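Local coordinates for scarecrow-like protein 3 (Arabidopsis thaliana, PDB 6KPB), which probably acts as a nuclear transcription factor in plant development and binds zinc-finger proteins of the IDD family, including JACKDAW/IDD10, at residues V257-L260 against H261-L264; V466-Q470 against D471-Y475; A440-Q443 against A444-L448; S149-L152 against T153-I157. One frame throughout, in Å; residues are numbered along the deposited sequence.

Interaction 1. Residues V257-L260 against H261-L264; sequences VLQL and HTFL
T262 meets Q259 and F263 meets L260 through backbone bonds, each from an N-H to the carbonyl three residues earlier. T262 N reaches Q259 O at 3.3 Å and F263 N reaches L260 O at 3.1 Å, the i to i-3 spacing of a 3-10 turn. Side chains also meet backbone carbonyls. The F263 ring meets L260 O with its edge, CD1 lying 3.6 Å from that oxygen. H261 turns back over the preceding residues, its CG lodged between its own backbone N and carbonyl carbon (chi1 65°), which carries CE1 to 3.2 Å from L258 O. Before the turn, Q259 folds over its own backbone and gives NE2 to V257 O at 3.0 Å. The imidazole is gripped at both nitrogens, ND1 by E350 and NE2 by E414, an arrangement that would favour a positively charged ring. A phenylalanine in place of H261 would probably leave E350 and E414 without the ring nitrogens they bond. This turn leaves strand 251-257 of the central sheet: L258 and H261 touch Q351 at the end of strand 345-351, L260 packs against helix 419-428, and F263 stacks on F334 of helix 330-340.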
loop_
_atom_site.group_PDB
_atom_site.type_symbol
_atom_site.label_atom_id
_atom_site.label_comp_id
_atom_site.label_asym_id
_atom_site.label_seq_id
_atom_site.Cartn_x
_atom_site.Cartn_y
_atom_site.Cartn_z
ATOM N N VAL A 257 -3.434 -28.084 -2.401
ATOM C CA VAL A 257 -2.412 -27.572 -1.493
ATOM C C VAL A 257 -2.992 -26.344 -0.798
ATOM O O VAL A 257 -3.101 -25.269 -1.396
ATOM C CB VAL A 257 -1.110 -27.248 -2.229
ATOM C CG1 VAL A 257 -0.103 -26.629 -1.272
ATOM C CG2 VAL A 257 -0.537 -28.505 -2.866
ATOM N N LEU A 258 -3.373 -26.513 0.470
ATOM C CA LEU A 258 -3.832 -25.420 1.332
ATOM C C LEU A 258 -5.087 -24.738 0.795
ATOM O O LEU A 258 -5.281 -23.536 0.990
ATOM C CB LEU A 258 -2.727 -24.380 1.549
ATOM C CG LEU A 258 -1.378 -24.875 2.072
ATOM C CD1 LEU A 258 -0.465 -23.696 2.391
ATOM C CD2 LEU A 258 -1.561 -25.770 3.289
ATOM N N GLN A 259 -5.962 -25.492 0.127
ATOM C CA GLN A 259 -7.160 -24.919 -0.469
ATOM C C GLN A 259 -8.465 -25.438 0.112
ATOM O O GLN A 259 -9.491 -24.768 -0.040
ATOM C CB GLN A 259 -7.173 -25.163 -1.987
ATOM C CG GLN A 259 -6.005 -24.532 -2.718
ATOM C CD GLN A 259 -5.815 -23.074 -2.354
ATOM O OE1 GLN A 259 -6.749 -22.275 -2.428
ATOM N NE2 GLN A 259 -4.602 -22.721 -1.947
ATOM N N LEU A 260 -8.461 -26.596 0.774
ATOM C CA LEU A 260 -9.719 -27.194 1.211
ATOM C C LEU A 260 -10.362 -26.390 2.335
ATOM O O LEU A 260 -11.586 -26.219 2.357
ATOM C CB LEU A 260 -9.489 -28.639 1.645
ATOM C CG LEU A 260 -10.582 -29.625 1.236
ATOM C CD1 LEU A 260 -10.803 -29.561 -0.268
ATOM C CD2 LEU A 260 -10.223 -31.038 1.667
ATOM N N HIS A 261 -9.556 -25.877 3.271
ATOM C CA HIS A 261 -10.108 -25.123 4.394
ATOM C C HIS A 261 -10.811 -23.847 3.945
ATOM O O HIS A 261 -11.590 -23.279 4.718
ATOM C CB HIS A 261 -9.004 -24.788 5.402
ATOM C CG HIS A 261 -7.951 -23.865 4.869
ATOM N ND1 HIS A 261 -6.666 -24.282 4.593
ATOM C CD2 HIS A 261 -7.990 -22.545 4.570
ATOM C CE1 HIS A 261 -5.961 -23.260 4.142
ATOM N NE2 HIS A 261 -6.741 -22.194 4.118
ATOM N N THR A 262 -10.550 -23.388 2.718
ATOM C CA THR A 262 -11.227 -22.206 2.195
ATOM C C THR A 262 -12.742 -22.387 2.188
ATOM O O THR A 262 -13.491 -21.442 2.460
ATOM C CB THR A 262 -10.708 -21.904 0.786
ATOM O OG1 THR A 262 -9.428 -21.268 0.875
ATOM C CG2 THR A 262 -11.667 -21.010 0.016
ATOM N N PHE A 263 -13.211 -23.602 1.908
ATOM C CA PHE A 263 -14.637 -23.848 1.745
ATOM C C PHE A 263 -15.401 -23.919 3.061
ATOM O O PHE A 263 -16.631 -24.036 3.031
ATOM C CB PHE A 263 -14.856 -25.142 0.959
ATOM C CG PHE A 263 -14.397 -25.071 -0.467
ATOM C CD1 PHE A 263 -13.088 -25.369 -0.805
ATOM C CD2 PHE A 263 -15.277 -24.704 -1.472
ATOM C CE1 PHE A 263 -12.665 -25.303 -2.118
ATOM C CE2 PHE A 263 -14.859 -24.637 -2.788
ATOM C CZ PHE A 263 -13.552 -24.938 -3.111
ATOM N N LEU A 264 -14.723 -23.853 4.206
ATOM C CA LEU A 264 -15.419 -23.882 5.487
ATOM C C LEU A 264 -16.088 -22.556 5.829
ATOM O O LEU A 264 -16.774 -22.474 6.854
ATOM C CB LEU A 264 -14.454 -24.268 6.614
ATOM C CG LEU A 264 -13.828 -25.665 6.585
ATOM C CD1 LEU A 264 -13.075 -25.938 7.878
ATOM C CD2 LEU A 264 -14.879 -26.733 6.351
#

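Interaction 2. Residues V466-Q470 against D471-Y475; sequences VICWQ and DRPLY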
loop_
_atom_site.group_PDB
_atom_site.type_symbol
_atom_site.label_atom_id
_atom_site.label_comp_id
_atom_site.label_asym_id
_atom_site.label_seq_id
_atom_site.Cartn_x
_atom_site.Cartn_y
_atom_site.Cartn_z
ATOM N N VAL A 466 2.596 -35.783 8.977
ATOM C CA VAL A 466 2.412 -34.555 9.742
ATOM C C VAL A 466 3.768 -33.877 9.871
ATOM O O VAL A 466 4.686 -34.424 10.495
ATOM C CB VAL A 466 1.800 -34.827 11.124
ATOM C CG1 VAL A 466 1.730 -33.539 11.933
ATOM C CG2 VAL A 466 0.419 -35.447 10.979
ATOM N N ILE A 467 3.895 -32.693 9.281
ATOM C CA ILE A 467 5.139 -31.932 9.323
ATOM C C ILE A 467 5.137 -31.079 10.583
ATOM O O ILE A 467 4.275 -30.209 10.753
ATOM C CB ILE A 467 5.302 -31.063 8.068
ATOM C CG1 ILE A 467 5.106 -31.907 6.807
ATOM C CG2 ILE A 467 6.673 -30.412 8.054
ATOM C CD1 ILE A 467 5.128 -31.104 5.526
ATOM N N CYS A 468 6.099 -31.324 11.467
ATOM C CA CYS A 468 6.181 -30.639 12.745
ATOM C C CYS A 468 7.439 -29.788 12.825
ATOM O O CYS A 468 8.464 -30.102 12.214
ATOM C CB CYS A 468 6.182 -31.636 13.911
ATOM S SG CYS A 468 4.763 -32.744 13.977
ATOM N N TRP A 469 7.346 -28.701 13.584
ATOM C CA TRP A 469 8.508 -27.959 14.058
ATOM C C TRP A 469 8.658 -28.255 15.541
ATOM O O TRP A 469 7.734 -27.993 16.320
ATOM C CB TRP A 469 8.362 -26.457 13.818
ATOM C CG TRP A 469 9.387 -25.647 14.551
ATOM C CD1 TRP A 469 9.191 -24.910 15.684
ATOM C CD2 TRP A 469 10.773 -25.506 14.216
ATOM N NE1 TRP A 469 10.368 -24.311 16.067
ATOM C CE2 TRP A 469 11.353 -24.661 15.183
ATOM C CE3 TRP A 469 11.577 -26.006 13.187
ATOM C CZ2 TRP A 469 12.701 -24.309 15.154
ATOM C CZ3 TRP A 469 12.914 -25.654 13.160
ATOM C CH2 TRP A 469 13.462 -24.814 14.137
ATOM N N GLN A 470 9.813 -28.799 15.923
ATOM C CA GLN A 470 10.002 -29.356 17.257
ATOM C C GLN A 470 8.907 -30.379 17.530
ATOM O O GLN A 470 8.841 -31.415 16.860
ATOM C CB GLN A 470 10.007 -28.253 18.321
ATOM C CG GLN A 470 10.959 -27.094 18.034
ATOM C CD GLN A 470 12.424 -27.470 18.185
ATOM O OE1 GLN A 470 12.960 -28.267 17.414
ATOM N NE2 GLN A 470 13.082 -26.890 19.184
ATOM N N ASP A 471 8.031 -30.095 18.491
ATOM C CA ASP A 471 6.901 -30.963 18.793
ATOM C C ASP A 471 5.575 -30.411 18.289
ATOM O O ASP A 471 4.542 -31.062 18.471
ATOM C CB ASP A 471 6.808 -31.207 20.304
ATOM C CG ASP A 471 7.877 -32.159 20.810
ATOM O OD1 ASP A 471 8.682 -32.647 19.989
ATOM O OD2 ASP A 471 7.907 -32.419 22.031
ATOM N N ARG A 472 5.577 -29.240 17.657
ATOM C CA ARG A 472 4.338 -28.578 17.269
ATOM C C ARG A 472 3.938 -28.996 15.861
ATOM O O ARG A 472 4.716 -28.781 14.921
ATOM C CB ARG A 472 4.497 -27.070 17.332
ATOM C CG ARG A 472 3.221 -26.301 17.045
ATOM C CD ARG A 472 2.241 -26.416 18.198
ATOM N NE ARG A 472 0.960 -25.785 17.892
ATOM C CZ ARG A 472 -0.010 -25.599 18.781
ATOM N NH1 ARG A 472 0.154 -25.988 20.037
ATOM N NH2 ARG A 472 -1.143 -25.017 18.413
ATOM N N PRO A 473 2.759 -29.584 15.666
ATOM C CA PRO A 473 2.308 -29.891 14.303
ATOM C C PRO A 473 2.022 -28.622 13.517
ATOM O O PRO A 473 1.526 -27.630 14.058
ATOM C CB PRO A 473 1.028 -30.708 14.524
ATOM C CG PRO A 473 1.110 -31.188 15.941
ATOM C CD PRO A 473 1.843 -30.117 16.685
ATOM N N LEU A 474 2.339 -28.661 12.224
ATOM C CA LEU A 474 2.158 -27.514 11.344
ATOM C C LEU A 474 1.294 -27.832 10.135
ATOM O O LEU A 474 0.318 -27.117 9.875
ATOM C CB LEU A 474 3.525 -26.982 10.883
ATOM C CG LEU A 474 4.450 -26.432 11.969
ATOM C CD1 LEU A 474 5.760 -25.962 11.358
ATOM C CD2 LEU A 474 3.775 -25.304 12.737
ATOM N N TYR A 475 1.625 -28.877 9.380
ATOM C CA TYR A 475 0.881 -29.217 8.177
ATOM C C TYR A 475 0.753 -30.728 8.068
ATOM O O TYR A 475 1.569 -31.481 8.607
ATOM C CB TYR A 475 1.554 -28.671 6.912
ATOM C CG TYR A 475 1.727 -27.172 6.888
ATOM C CD1 TYR A 475 2.835 -26.572 7.471
ATOM C CD2 TYR A 475 0.790 -26.355 6.269
ATOM C CE1 TYR A 475 3.002 -25.201 7.444
ATOM C CE2 TYR A 475 0.947 -24.984 6.238
ATOM C CZ TYR A 475 2.055 -24.413 6.826
ATOM O OH TYR A 475 2.211 -23.046 6.795
#
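Y475 and I467, the two residues most covered by the facing segment, form a hydrogen-bonded antiparallel pair. I467 N donates to Y475 O at 2.7 Å, while I467 O accepts twice: from L474 N at 2.9 Å and from Y475 N at 3.3 Å. L474 and Y475 thus together face I467. The side chain of L474 runs back along the partner strand, with CG anti to its own carbonyl carbon (chi1 -63°), which sets CD1 against W469 CB at 3.6 Å. Beside them, V466 and P473 lie side by side and point the same way, CG1 of V466 being 3.9 Å from CB of P473. At the turn, D471 folds its carboxylate back along the chain, OD1 lying 3.4 Å from Q470 C, and CG of Q470 lies over one face of the W469 indole. W469 and R472 close the end with a pair of backbone bonds, R472 N to W469 O measuring 2.8 Å. The guanidinium of R472 leads away to E366 and T370 on helix 360-381. The whole is a beta hairpin with a type II' turn from W469 to R472 and a classic bulge at L474 and Y475 opposite I467, in the part of the GRAS domain predicted to be the SAW region.

Interaction 3. Residues A440-Q443 against A444-L448; sequences AMLQ and ARRLL
L442 and R446, one helical turn apart, cross obliquely, and the methyl CD2 of the leucine sits over one face of the guanidinium, offset toward its rim. That methyl lies 3.8 Å from R446 CZ. Both first torsions serve the meeting: L442 has CG anti to its backbone N (chi1 -174°), while R446 has CG anti to its carbonyl carbon (chi1 -77°), which aims its extended chain past the leucine. On the neighbouring side R445 passes close to M441, its CG 3.3 Å from M441 O; the chain then bends at chi3, and the guanidinium comes within 4.3 Å of the methionine methyl, NH2 to CE. Beneath these side chains the backbone holds the spacing. R445 N donates to M441 O and R446 N to L442 O, each at 3.0 Å, and equivalent bonds join A444 to A440 and L447 to Q443. Further out, M441, A444 and L448 turn to I458 of strand 456-461, and A440 and Q443 to helix 145-160, so one side of the helix packs on the strand and another on that helix. The chemistry is that of an amphipathic helix: A440, M441, A444 and L448 are buried, whereas on the exposed arginines R446 offers a guanidinium face to L442 and R445 lays its CG beside M441 O.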
loop_
_atom_site.group_PDB
_atom_site.type_symbol
_atom_site.label_atom_id
_atom_site.label_comp_id
_atom_site.label_asym_id
_atom_site.label_seq_id
_atom_site.Cartn_x
_atom_site.Cartn_y
_atom_site.Cartn_z
ATOM N N ALA A 440 8.702 -43.093 0.380
ATOM C CA ALA A 440 8.438 -41.676 0.152
ATOM C C ALA A 440 8.558 -40.896 1.454
ATOM O O ALA A 440 9.093 -39.781 1.473
ATOM C CB ALA A 440 7.054 -41.487 -0.467
ATOM N N MET A 441 8.073 -41.475 2.555
ATOM C CA MET A 441 8.263 -40.864 3.866
ATOM C C MET A 441 9.741 -40.790 4.227
ATOM O O MET A 441 10.198 -39.801 4.812
ATOM C CB MET A 441 7.494 -41.653 4.925
ATOM C CG MET A 441 5.990 -41.638 4.737
ATOM S SD MET A 441 5.250 -40.088 5.276
ATOM C CE MET A 441 5.414 -40.251 7.052
ATOM N N LEU A 442 10.505 -41.831 3.885
ATOM C CA LEU A 442 11.936 -41.822 4.164
ATOM C C LEU A 442 12.647 -40.744 3.357
ATOM O O LEU A 442 13.542 -40.061 3.871
ATOM C CB LEU A 442 12.534 -43.197 3.869
ATOM C CG LEU A 442 14.003 -43.389 4.246
ATOM C CD1 LEU A 442 14.184 -43.298 5.755
ATOM C CD2 LEU A 442 14.526 -44.715 3.717
ATOM N N GLN A 443 12.261 -40.573 2.089
ATOM C CA GLN A 443 12.857 -39.520 1.272
ATOM C C GLN A 443 12.522 -38.140 1.821
ATOM O O GLN A 443 13.359 -37.230 1.789
ATOM C CB GLN A 443 12.389 -39.647 -0.178
ATOM C CG GLN A 443 13.240 -40.583 -1.018
ATOM C CD GLN A 443 12.603 -40.917 -2.352
ATOM O OE1 GLN A 443 11.563 -40.366 -2.715
ATOM N NE2 GLN A 443 13.223 -41.832 -3.089
ATOM N N ALA A 444 11.303 -37.967 2.333
ATOM C CA ALA A 444 10.919 -36.682 2.905
ATOM C C ALA A 444 11.713 -36.383 4.172
ATOM O O ALA A 444 12.084 -35.230 4.420
ATOM C CB ALA A 444 9.418 -36.663 3.184
ATOM N N ARG A 445 11.987 -37.408 4.984
ATOM C CA ARG A 445 12.811 -37.203 6.172
ATOM C C ARG A 445 14.240 -36.831 5.796
ATOM O O ARG A 445 14.844 -35.952 6.423
ATOM C CB ARG A 445 12.803 -38.454 7.052
ATOM C CG ARG A 445 11.459 -38.800 7.671
ATOM C CD ARG A 445 11.637 -39.848 8.759
ATOM N NE ARG A 445 10.575 -40.849 8.747
ATOM C CZ ARG A 445 9.522 -40.832 9.555
ATOM N NH1 ARG A 445 9.386 -39.864 10.450
ATOM N NH2 ARG A 445 8.607 -41.787 9.472
ATOM N N ARG A 446 14.800 -37.495 4.779
ATOM C CA ARG A 446 16.133 -37.139 4.300
ATOM C C ARG A 446 16.176 -35.711 3.780
ATOM O O ARG A 446 17.192 -35.024 3.934
ATOM C CB ARG A 446 16.574 -38.110 3.206
ATOM C CG ARG A 446 17.029 -39.463 3.719
ATOM C CD ARG A 446 17.076 -40.491 2.601
ATOM N NE ARG A 446 17.698 -41.738 3.036
ATOM C CZ ARG A 446 17.569 -42.898 2.401
ATOM N NH1 ARG A 446 16.828 -42.978 1.304
ATOM N NH2 ARG A 446 18.174 -43.983 2.868
ATOM N N LEU A 447 15.088 -35.251 3.158
ATOM C CA LEU A 447 14.999 -33.854 2.754
ATOM C C LEU A 447 15.160 -32.928 3.953
ATOM O O LEU A 447 15.802 -31.876 3.853
ATOM C CB LEU A 447 13.663 -33.600 2.058
ATOM C CG LEU A 447 13.587 -32.535 0.966
ATOM C CD1 LEU A 447 14.328 -33.006 -0.273
ATOM C CD2 LEU A 447 12.136 -32.235 0.638
ATOM N N LEU A 448 14.593 -33.306 5.102
ATOM C CA LEU A 448 14.715 -32.487 6.303
ATOM C C LEU A 448 16.134 -32.467 6.854
ATOM O O LEU A 448 16.454 -31.601 7.677
ATOM C CB LEU A 448 13.746 -32.981 7.379
ATOM C CG LEU A 448 12.259 -32.721 7.150
ATOM C CD1 LEU A 448 11.423 -33.406 8.211
ATOM C CD2 LEU A 448 11.994 -31.233 7.155
#

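Interaction 4. Residues S149-L152 against T153-I157; sequences SYLL and TNRAI
T153 bends its hydroxyl back to the preceding helical turn, with OG1 2.9 Å from S149 O and 3.2 Å from Y150 O. The torsion that permits this places OG1 between the backbone N and the carbonyl carbon (chi1 61°); the single hydroxyl proton can serve either carbonyl, and which it favours is not settled. The same rotation brings CG2 to 3.1 Å from S149 O, so that this carbonyl is enclosed by methyl, hydroxyl and the T153 N-H, which bonds to it at 2.9 Å. S149 holds OG anti to its own backbone N (chi1 177°), near the T153 methyl, and bonds outward to T349 of strand 345-351. N154 has CG anti to its carbonyl carbon (chi1 -73°), laying the amide beside Y150 O, which accepts the backbone N-H of N154 at 2.9 Å. ND2 of N154 is spent on the carbonyl of Q179 in helix 178-189. A leucine in place of N154 would probably lose this donor to the Q179 carbonyl and weaken the tie between the two helices. R155 runs its CG past L151 O at 3.5 Å. In this buried contact the polar groups of T153, S149 and N154 are all engaged, T153 sharing carbonyls of its own helix while S149 and N154 bond to the sheet and to a neighbouring helix.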
loop_
_atom_site.group_PDB
_atom_site.type_symbol
_atom_site.label_atom_id
_atom_site.label_comp_id
_atom_site.label_asym_id
_atom_site.label_seq_id
_atom_site.Cartn_x
_atom_site.Cartn_y
_atom_site.Cartn_z
ATOM N N SER A 149 5.693 -31.657 0.859
ATOM C CA SER A 149 4.381 -31.886 0.263
ATOM C C SER A 149 4.508 -32.304 -1.197
ATOM O O SER A 149 3.930 -33.313 -1.617
ATOM C CB SER A 149 3.524 -30.626 0.395
ATOM O OG SER A 149 2.268 -30.788 -0.244
ATOM N N TYR A 150 5.280 -31.547 -1.982
ATOM C CA TYR A 150 5.445 -31.870 -3.397
ATOM C C TYR A 150 6.037 -33.260 -3.586
ATOM O O TYR A 150 5.573 -34.031 -4.435
ATOM C CB TYR A 150 6.323 -30.821 -4.076
ATOM C CG TYR A 150 5.702 -29.444 -4.146
ATOM C CD1 TYR A 150 4.332 -29.265 -3.987
ATOM C CD2 TYR A 150 6.486 -28.320 -4.373
ATOM C CE1 TYR A 150 3.763 -28.007 -4.055
ATOM C CE2 TYR A 150 5.928 -27.059 -4.440
ATOM C CZ TYR A 150 4.568 -26.908 -4.279
ATOM O OH TYR A 150 4.014 -25.651 -4.347
ATOM N N LEU A 151 7.061 -33.601 -2.800
ATOM C CA LEU A 151 7.684 -34.916 -2.920
ATOM C C LEU A 151 6.681 -36.025 -2.621
ATOM O O LEU A 151 6.575 -37.001 -3.373
ATOM C CB LEU A 151 8.891 -35.006 -1.983
ATOM C CG LEU A 151 9.917 -36.133 -2.146
ATOM C CD1 LEU A 151 11.217 -35.739 -1.456
ATOM C CD2 LEU A 151 9.416 -37.464 -1.591
ATOM N N LEU A 152 5.939 -35.892 -1.520
ATOM C CA LEU A 152 5.009 -36.944 -1.120
ATOM C C LEU A 152 3.856 -37.080 -2.107
ATOM O O LEU A 152 3.457 -38.197 -2.453
ATOM C CB LEU A 152 4.482 -36.670 0.288
ATOM C CG LEU A 152 5.485 -36.862 1.429
ATOM C CD1 LEU A 152 4.912 -36.370 2.755
ATOM C CD2 LEU A 152 5.896 -38.325 1.524
ATOM N N THR A 153 3.311 -35.954 -2.576
ATOM C CA THR A 153 2.163 -36.017 -3.476
ATOM C C THR A 153 2.567 -36.508 -4.862
ATOM O O THR A 153 1.805 -37.231 -5.514
ATOM C CB THR A 153 1.486 -34.650 -3.570
ATOM O OG1 THR A 153 2.413 -33.690 -4.089
ATOM C CG2 THR A 153 1.008 -34.197 -2.199
ATOM N N ASN A 154 3.759 -36.126 -5.333
ATOM C CA ASN A 154 4.224 -36.619 -6.627
ATOM C C ASN A 154 4.438 -38.129 -6.600
ATOM O O ASN A 154 4.123 -38.822 -7.574
ATOM C CB ASN A 154 5.509 -35.902 -7.041
ATOM C CG ASN A 154 5.264 -34.468 -7.474
ATOM O OD1 ASN A 154 4.121 -34.050 -7.662
ATOM N ND2 ASN A 154 6.341 -33.710 -7.645
ATOM N N ARG A 155 4.971 -38.655 -5.494
ATOM C CA ARG A 155 5.120 -40.102 -5.362
ATOM C C ARG A 155 3.765 -40.798 -5.373
ATOM O O ARG A 155 3.595 -41.836 -6.025
ATOM C CB ARG A 155 5.882 -40.437 -4.081
ATOM C CG ARG A 155 7.389 -40.278 -4.186
ATOM C CD ARG A 155 8.022 -41.476 -4.879
ATOM N NE ARG A 155 8.724 -41.094 -6.100
ATOM C CZ ARG A 155 9.946 -40.572 -6.126
ATOM N NH1 ARG A 155 10.601 -40.359 -4.991
ATOM N NH2 ARG A 155 10.510 -40.256 -7.282
ATOM N N ALA A 156 2.786 -40.237 -4.660
ATOM C CA ALA A 156 1.453 -40.831 -4.637
ATOM C C ALA A 156 0.816 -40.808 -6.020
ATOM O O ALA A 156 0.120 -41.755 -6.408
ATOM C CB ALA A 156 0.571 -40.101 -3.624
ATOM N N ILE A 157 1.043 -39.735 -6.780
ATOM C CA ILE A 157 0.503 -39.650 -8.133
ATOM C C ILE A 157 1.186 -40.661 -9.045
ATOM O O ILE A 157 0.524 -41.400 -9.783
ATOM C CB ILE A 157 0.639 -38.216 -8.678
ATOM C CG1 ILE A 157 -0.368 -37.287 -7.995
ATOM C CG2 ILE A 157 0.466 -38.196 -10.192
ATOM C CD1 ILE A 157 -0.111 -35.819 -8.256
#

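Overall arrangement
Interactions 2 and 4 are the buried contacts; interactions 1 and 3 are only partly so. Interactions 3 and 4 are one packing unit, since helices 438-448 and 145-160 touch directly, A440 O lying 3.5 Å from CD2 of L152, and interaction 4 also faces strand 345-351. Interaction 1 leaves the central sheet beside that same strand and reaches interaction 2 where CD2 of L258 lies 3.8 Å from CD2 of Y475. Their chemistry follows place: strand pairing and a bulge in interaction 2, a histidine held between two glutamates in the tight turn of interaction 1, hydroxyl and amide bonds in the inner helix of interaction 4, and one arginine with its face against a leucine on the outer helix of interaction 3.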